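Local coordinates for protein Rab GDP-dissociation inhibitor (Saccharomyces cerevisiae, PDB 2BCG) that keeps Rab GTPases such as Sec4 in their GDP-bound state by blocking nucleotide release, and extracts GDP-bound Ypt7 from vacuolar membranes, at residues R80-V84 / N355-H361; T274-E278 / K408-Y412. All blocks are in the same frame, centred on the assembly; numbering follows the deposited sequence. Where two conformers were deposited one is given.

Contact 1. Residues R80-V84 / N355-H361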
loop_
_atom_site.group_PDB
_atom_site.type_symbol
_atom_site.label_atom_id
_atom_site.label_comp_id
_atom_site.label_asym_id
_atom_site.label_seq_id
_atom_site.Cartn_x
_atom_site.Cartn_y
_atom_site.Cartn_z
ATOM N N ARG A 80 16.070 0.610 -8.369
ATOM C CA ARG A 80 14.749 1.234 -8.572
ATOM C C ARG A 80 13.672 0.234 -9.037
ATOM O O ARG A 80 12.477 0.480 -8.862
ATOM C CB ARG A 80 14.821 2.431 -9.540
ATOM C CG ARG A 80 15.540 2.173 -10.877
ATOM C CD ARG A 80 15.591 3.470 -11.734
ATOM N NE ARG A 80 15.890 4.661 -10.930
ATOM C CZ ARG A 80 17.113 5.109 -10.652
ATOM N NH1 ARG A 80 18.185 4.489 -11.127
ATOM N NH2 ARG A 80 17.270 6.193 -9.901
ATOM N N ASP A 81 14.088 -0.878 -9.639
ATOM C CA ASP A 81 13.175 -1.911 -10.098
ATOM C C ASP A 81 12.630 -2.827 -8.979
ATOM O O ASP A 81 11.732 -3.652 -9.215
ATOM C CB ASP A 81 13.886 -2.831 -11.101
ATOM C CG ASP A 81 14.072 -2.195 -12.469
ATOM O OD1 ASP A 81 14.579 -2.927 -13.365
ATOM O OD2 ASP A 81 13.725 -1.002 -12.645
ATOM N N TRP A 82 13.186 -2.702 -7.783
ATOM C CA TRP A 82 12.883 -3.653 -6.701
ATOM C C TRP A 82 12.060 -2.977 -5.605
ATOM O O TRP A 82 12.482 -1.944 -5.077
ATOM C CB TRP A 82 14.189 -4.224 -6.136
ATOM C CG TRP A 82 14.925 -5.108 -7.123
ATOM C CD1 TRP A 82 15.762 -4.702 -8.142
ATOM C CD2 TRP A 82 14.858 -6.529 -7.201
ATOM N NE1 TRP A 82 16.201 -5.795 -8.865
ATOM C CE2 TRP A 82 15.696 -6.935 -8.283
ATOM C CE3 TRP A 82 14.201 -7.514 -6.445
ATOM C CZ2 TRP A 82 15.860 -8.278 -8.628
ATOM C CZ3 TRP A 82 14.365 -8.845 -6.789
ATOM C CH2 TRP A 82 15.188 -9.220 -7.869
ATOM N N ASN A 83 10.920 -3.586 -5.272
ATOM C CA ASN A 83 10.037 -3.108 -4.201
ATOM C C ASN A 83 9.574 -4.379 -3.500
ATOM O O ASN A 83 8.563 -4.969 -3.858
ATOM C CB ASN A 83 8.817 -2.372 -4.767
ATOM C CG ASN A 83 9.207 -1.129 -5.526
ATOM O OD1 ASN A 83 9.612 -0.139 -4.917
ATOM N ND2 ASN A 83 9.123 -1.180 -6.865
ATOM N N VAL A 84 10.375 -4.827 -2.556
ATOM C CA VAL A 84 10.189 -6.139 -1.984
ATOM C C VAL A 84 9.482 -6.067 -0.639
ATOM O O VAL A 84 10.016 -5.473 0.302
ATOM C CB VAL A 84 11.557 -6.830 -1.803
ATOM C CG1 VAL A 84 11.373 -8.231 -1.204
ATOM C CG2 VAL A 84 12.342 -6.817 -3.111
ATOM N N ASN A 355 5.706 -5.000 -10.864
ATOM C CA ASN A 355 6.729 -3.945 -10.660
ATOM C C ASN A 355 7.445 -4.037 -9.312
ATOM O O ASN A 355 7.723 -3.018 -8.664
ATOM C CB ASN A 355 6.137 -2.532 -10.878
ATOM C CG ASN A 355 5.664 -2.304 -12.318
ATOM O OD1 ASN A 355 4.929 -1.332 -12.602
ATOM N ND2 ASN A 355 6.081 -3.169 -13.222
ATOM N N VAL A 356 7.702 -5.266 -8.868
ATOM C CA VAL A 356 8.375 -5.458 -7.594
ATOM C C VAL A 356 9.787 -5.995 -7.722
ATOM O O VAL A 356 10.495 -6.032 -6.749
ATOM C CB VAL A 356 7.554 -6.366 -6.654
ATOM C CG1 VAL A 356 6.271 -5.628 -6.231
ATOM C CG2 VAL A 356 7.247 -7.710 -7.341
ATOM N N CYS A 357 10.185 -6.406 -8.925
ATOM C CA CYS A 357 11.544 -6.884 -9.175
ATOM C C CYS A 357 11.878 -6.622 -10.635
ATOM O O CYS A 357 10.987 -6.368 -11.444
ATOM C CB CYS A 357 11.708 -8.374 -8.799
ATOM S SG CYS A 357 10.565 -9.474 -9.630
ATOM N N SER A 358 13.150 -6.730 -10.961
ATOM C CA SER A 358 13.595 -6.523 -12.326
ATOM C C SER A 358 13.143 -7.684 -13.220
ATOM O O SER A 358 12.799 -8.801 -12.755
ATOM C CB SER A 358 15.126 -6.344 -12.368
ATOM O OG SER A 358 15.749 -7.543 -11.952
ATOM N N LYS A 359 13.197 -7.425 -14.525
ATOM C CA LYS A 359 12.691 -8.352 -15.516
ATOM C C LYS A 359 13.248 -9.774 -15.344
ATOM O O LYS A 359 14.465 -9.944 -15.171
ATOM C CB LYS A 359 13.088 -7.838 -16.893
ATOM C CG LYS A 359 12.539 -8.682 -18.005
ATOM C CD LYS A 359 12.822 -8.036 -19.357
ATOM C CE LYS A 359 12.066 -8.770 -20.464
ATOM N NZ LYS A 359 10.567 -8.677 -20.310
ATOM N N GLY A 360 12.358 -10.771 -15.381
ATOM C CA GLY A 360 12.767 -12.155 -15.354
ATOM C C GLY A 360 12.848 -12.764 -13.966
ATOM O O GLY A 360 12.952 -13.992 -13.814
ATOM N N HIS A 361 12.809 -11.910 -12.950
ATOM C CA HIS A 361 12.832 -12.423 -11.586
ATOM C C HIS A 361 11.434 -12.642 -10.993
ATOM O O HIS A 361 10.416 -12.107 -11.475
ATOM C CB HIS A 361 13.667 -11.495 -10.691
ATOM C CG HIS A 361 15.115 -11.401 -11.113
ATOM N ND1 HIS A 361 16.064 -12.344 -10.763
ATOM C CD2 HIS A 361 15.770 -10.481 -11.870
ATOM C CE1 HIS A 361 17.235 -12.014 -11.292
ATOM N NE2 HIS A 361 17.084 -10.889 -11.968
HETATM O O HOH W 1 13.406 -4.664 -15.167
#
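Val-356 O is approached twice from residues 80-84: Asn-83 N donates a nearly straight hydrogen bond of 2.9 Å to it, and Trp-82 CA makes a C-H...O contact of 3.4 Å. These contacts join the loop before strand 84-85 to the connection between strands 345-351 and 362-369, neighbours in the mixed sheet of this Rab GDI. Asparagine suits position 83 because its amide can serve both ways: ND2 reaches Asn-355 O at 2.9 Å, almost in line with the carbonyl, while OD1 accepts from a basic side chain of the other protein chain.

Trp-82 provides the flat surface of the contact. With CG anti to the carbonyl carbon (chi1 -67°), its indole lies against Cys-357 and Ser-358. Cys-357 CB sits over one face, 3.6 Å from the centroid of the six-membered ring, with SG higher above the same face. The His-361 ring is set obliquely to that six-membered ring, the two planes 49° apart. Ser-358 is small enough to fit beside Trp-82, and its OG and the indole NE1 both donate hydrogen bonds to Phe-76 O, which ties the two segments to one carbonyl. A water donates to Asp-81 OD1 and accepts from Lys-359 N. Buried Ser-358 N, with no polar partner in the model, rests above the indole face, 3.7 Å from Trp-82 CE2.

Contact 2. Residues T274-E278 / K408-Y412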
loop_
_atom_site.group_PDB
_atom_site.type_symbol
_atom_site.label_atom_id
_atom_site.label_comp_id
_atom_site.label_asym_id
_atom_site.label_seq_id
_atom_site.Cartn_x
_atom_site.Cartn_y
_atom_site.Cartn_z
ATOM N N THR A 274 -0.482 9.786 36.498
ATOM C CA THR A 274 -1.656 9.121 35.892
ATOM C C THR A 274 -1.300 8.085 34.834
ATOM O O THR A 274 -2.060 7.132 34.615
ATOM C CB THR A 274 -2.624 10.104 35.188
ATOM O OG1 THR A 274 -1.983 10.647 34.029
ATOM C CG2 THR A 274 -3.108 11.232 36.119
ATOM N N GLY A 275 -0.181 8.301 34.148
ATOM C CA GLY A 275 0.235 7.438 33.030
ATOM C C GLY A 275 -0.481 7.660 31.696
ATOM O O GLY A 275 -0.328 6.837 30.779
ATOM N N LYS A 276 -1.253 8.750 31.597
ATOM C CA LYS A 276 -2.028 9.090 30.407
ATOM C C LYS A 276 -1.274 9.955 29.404
ATOM O O LYS A 276 -0.551 10.876 29.790
ATOM C CB LYS A 276 -3.289 9.853 30.791
ATOM C CG LYS A 276 -4.051 9.183 31.894
ATOM C CD LYS A 276 -5.508 9.043 31.592
ATOM C CE LYS A 276 -6.190 8.664 32.870
ATOM N NZ LYS A 276 -7.355 7.809 32.603
ATOM N N PHE A 277 -1.493 9.691 28.112
ATOM C CA PHE A 277 -0.796 10.418 27.062
ATOM C C PHE A 277 -1.176 11.905 26.921
ATOM O O PHE A 277 -2.353 12.272 26.871
ATOM C CB PHE A 277 -1.027 9.703 25.715
ATOM C CG PHE A 277 -0.344 10.378 24.551
ATOM C CD1 PHE A 277 0.972 10.053 24.229
ATOM C CD2 PHE A 277 -1.016 11.343 23.794
ATOM C CE1 PHE A 277 1.607 10.678 23.139
ATOM C CE2 PHE A 277 -0.390 11.987 22.711
ATOM C CZ PHE A 277 0.934 11.637 22.387
ATOM N N GLU A 278 -0.158 12.750 26.773
ATOM C CA GLU A 278 -0.378 14.154 26.458
ATOM C C GLU A 278 0.401 14.705 25.254
ATOM O O GLU A 278 -0.041 15.679 24.628
ATOM C CB GLU A 278 -0.132 15.030 27.688
ATOM C CG GLU A 278 -1.213 14.940 28.760
ATOM C CD GLU A 278 -0.984 15.932 29.897
ATOM O OE1 GLU A 278 -1.997 16.323 30.534
ATOM O OE2 GLU A 278 0.191 16.302 30.155
ATOM N N LYS A 408 -7.914 3.480 28.945
ATOM C CA LYS A 408 -7.398 3.982 30.218
ATOM C C LYS A 408 -6.344 5.080 30.100
ATOM O O LYS A 408 -6.263 5.959 30.960
ATOM C CB LYS A 408 -6.827 2.857 31.069
ATOM C CG LYS A 408 -7.846 1.896 31.617
ATOM C CD LYS A 408 -7.119 0.958 32.584
ATOM C CE LYS A 408 -7.991 -0.203 33.004
ATOM N NZ LYS A 408 -7.141 -1.266 33.600
ATOM N N ASP A 409 -5.532 5.036 29.030
ATOM C CA ASP A 409 -4.314 5.877 28.923
ATOM C C ASP A 409 -4.337 6.722 27.603
ATOM O O ASP A 409 -3.442 7.538 27.403
ATOM C CB ASP A 409 -3.012 5.014 29.063
ATOM C CG ASP A 409 -2.957 3.858 28.082
ATOM O OD1 ASP A 409 -2.035 2.977 28.181
ATOM O OD2 ASP A 409 -3.851 3.826 27.223
ATOM N N ASN A 410 -5.379 6.573 26.765
ATOM C CA ASN A 410 -5.462 7.174 25.407
ATOM C C ASN A 410 -4.261 6.805 24.537
ATOM O O ASN A 410 -3.823 7.613 23.725
ATOM C CB ASN A 410 -5.720 8.691 25.446
ATOM C CG ASN A 410 -7.130 9.042 25.955
ATOM O OD1 ASN A 410 -8.120 8.329 25.703
ATOM N ND2 ASN A 410 -7.222 10.172 26.671
ATOM N N ILE A 411 -3.746 5.593 24.734
ATOM C CA ILE A 411 -2.657 5.047 23.919
ATOM C C ILE A 411 -3.195 3.820 23.199
ATOM O O ILE A 411 -3.292 2.696 23.768
ATOM C CB ILE A 411 -1.420 4.733 24.761
ATOM C CG1 ILE A 411 -0.896 6.022 25.419
ATOM C CG2 ILE A 411 -0.333 4.081 23.915
ATOM C CD1 ILE A 411 0.154 5.792 26.484
ATOM N N TYR A 412 -3.550 4.067 21.937
ATOM C CA TYR A 412 -4.299 3.113 21.130
ATOM C C TYR A 412 -3.297 2.431 20.193
ATOM O O TYR A 412 -2.748 3.051 19.288
ATOM C CB TYR A 412 -5.390 3.828 20.336
ATOM C CG TYR A 412 -6.441 4.449 21.248
ATOM C CD1 TYR A 412 -6.363 5.818 21.629
ATOM C CD2 TYR A 412 -7.440 3.672 21.792
ATOM C CE1 TYR A 412 -7.326 6.387 22.512
ATOM C CE2 TYR A 412 -8.413 4.232 22.677
ATOM C CZ TYR A 412 -8.344 5.575 23.021
ATOM O OH TYR A 412 -9.289 6.127 23.859
HETATM O O HOH W 2 -4.833 11.946 27.231
#
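Lys-276 and Phe-277 reach across to residues 408-412 in different ways, the lysine through its long polar chain and the phenylalanine through its backbone and CB. The contact sets strand 276-282, central in a three-stranded antiparallel meander, beside the start of strand 411-413, an outer strand of the five-stranded parallel sheet, as in the dinucleotide-binding folds to which this family is related.

Lys-276 runs alongside the carbonyl of Lys-408. Bends at chi2 (-131°) and chi4 bring CD within 3.2 Å of Lys-408 O and deliver NZ to that oxygen at 2.7 Å. The Lys-408 side chain leads away, so its ammonium group does not meet that of Lys-276. Shortening Lys-276 to an alanine is likely to leave Lys-408 O without this donor and uncover the backbone that the aliphatic chain now lies along.

Next in line, Phe-277 N donates to Asp-409 O at 3.0 Å in an almost perfectly straight bond (179°). Phe-277 CB packs on Ile-411 CG1 at 3.7 Å, while, with CG anti to the backbone N (chi1 180°), the ring leads away from residues 408-412 and packs on Val-268 and Val-292. Branched Ile-411 suits this place, since it also meets Val-292 and Tyr-270.

A side-chain-to-backbone turn shapes each segment. Thr-274 OG1 accepts from Lys-276 N in an ST turn, where Gly-275 readily takes the positive phi. Asp-409 OD2 accepts from Ile-411 N at 3.1 Å in an Asx turn, met from above the carboxylate plane, while OD1 forms a salt bridge with Lys-302.

Polar bonds to two successive carbonyls, Lys-408 O and Asp-409 O, thus hold the segments together, and the Phe-277 and Ile-411 pair adds apolar packing, so the join probably depends little on pairing of opposite charges across it.

How the contacts relate
From the N terminus, the chain first passes residues 80-84, then 274-278, then 355-361 and lastly 408-412, so the two contacts cross rather than nest. Contact 1 closes a loop of 270 residues, which contains the first half of contact 2; contact 2 closes one of 129 residues, which contains the second half of contact 1. Their centres are about 43 Å apart and their nearest atoms about 24 Å, so they do not touch. Contact 1 fastens the loop that leads into strand 84-85 to the connection between strands 345-351 and 362-369 of the mixed sheet, whereas contact 2 joins the antiparallel meander to an outer strand of the parallel sheet.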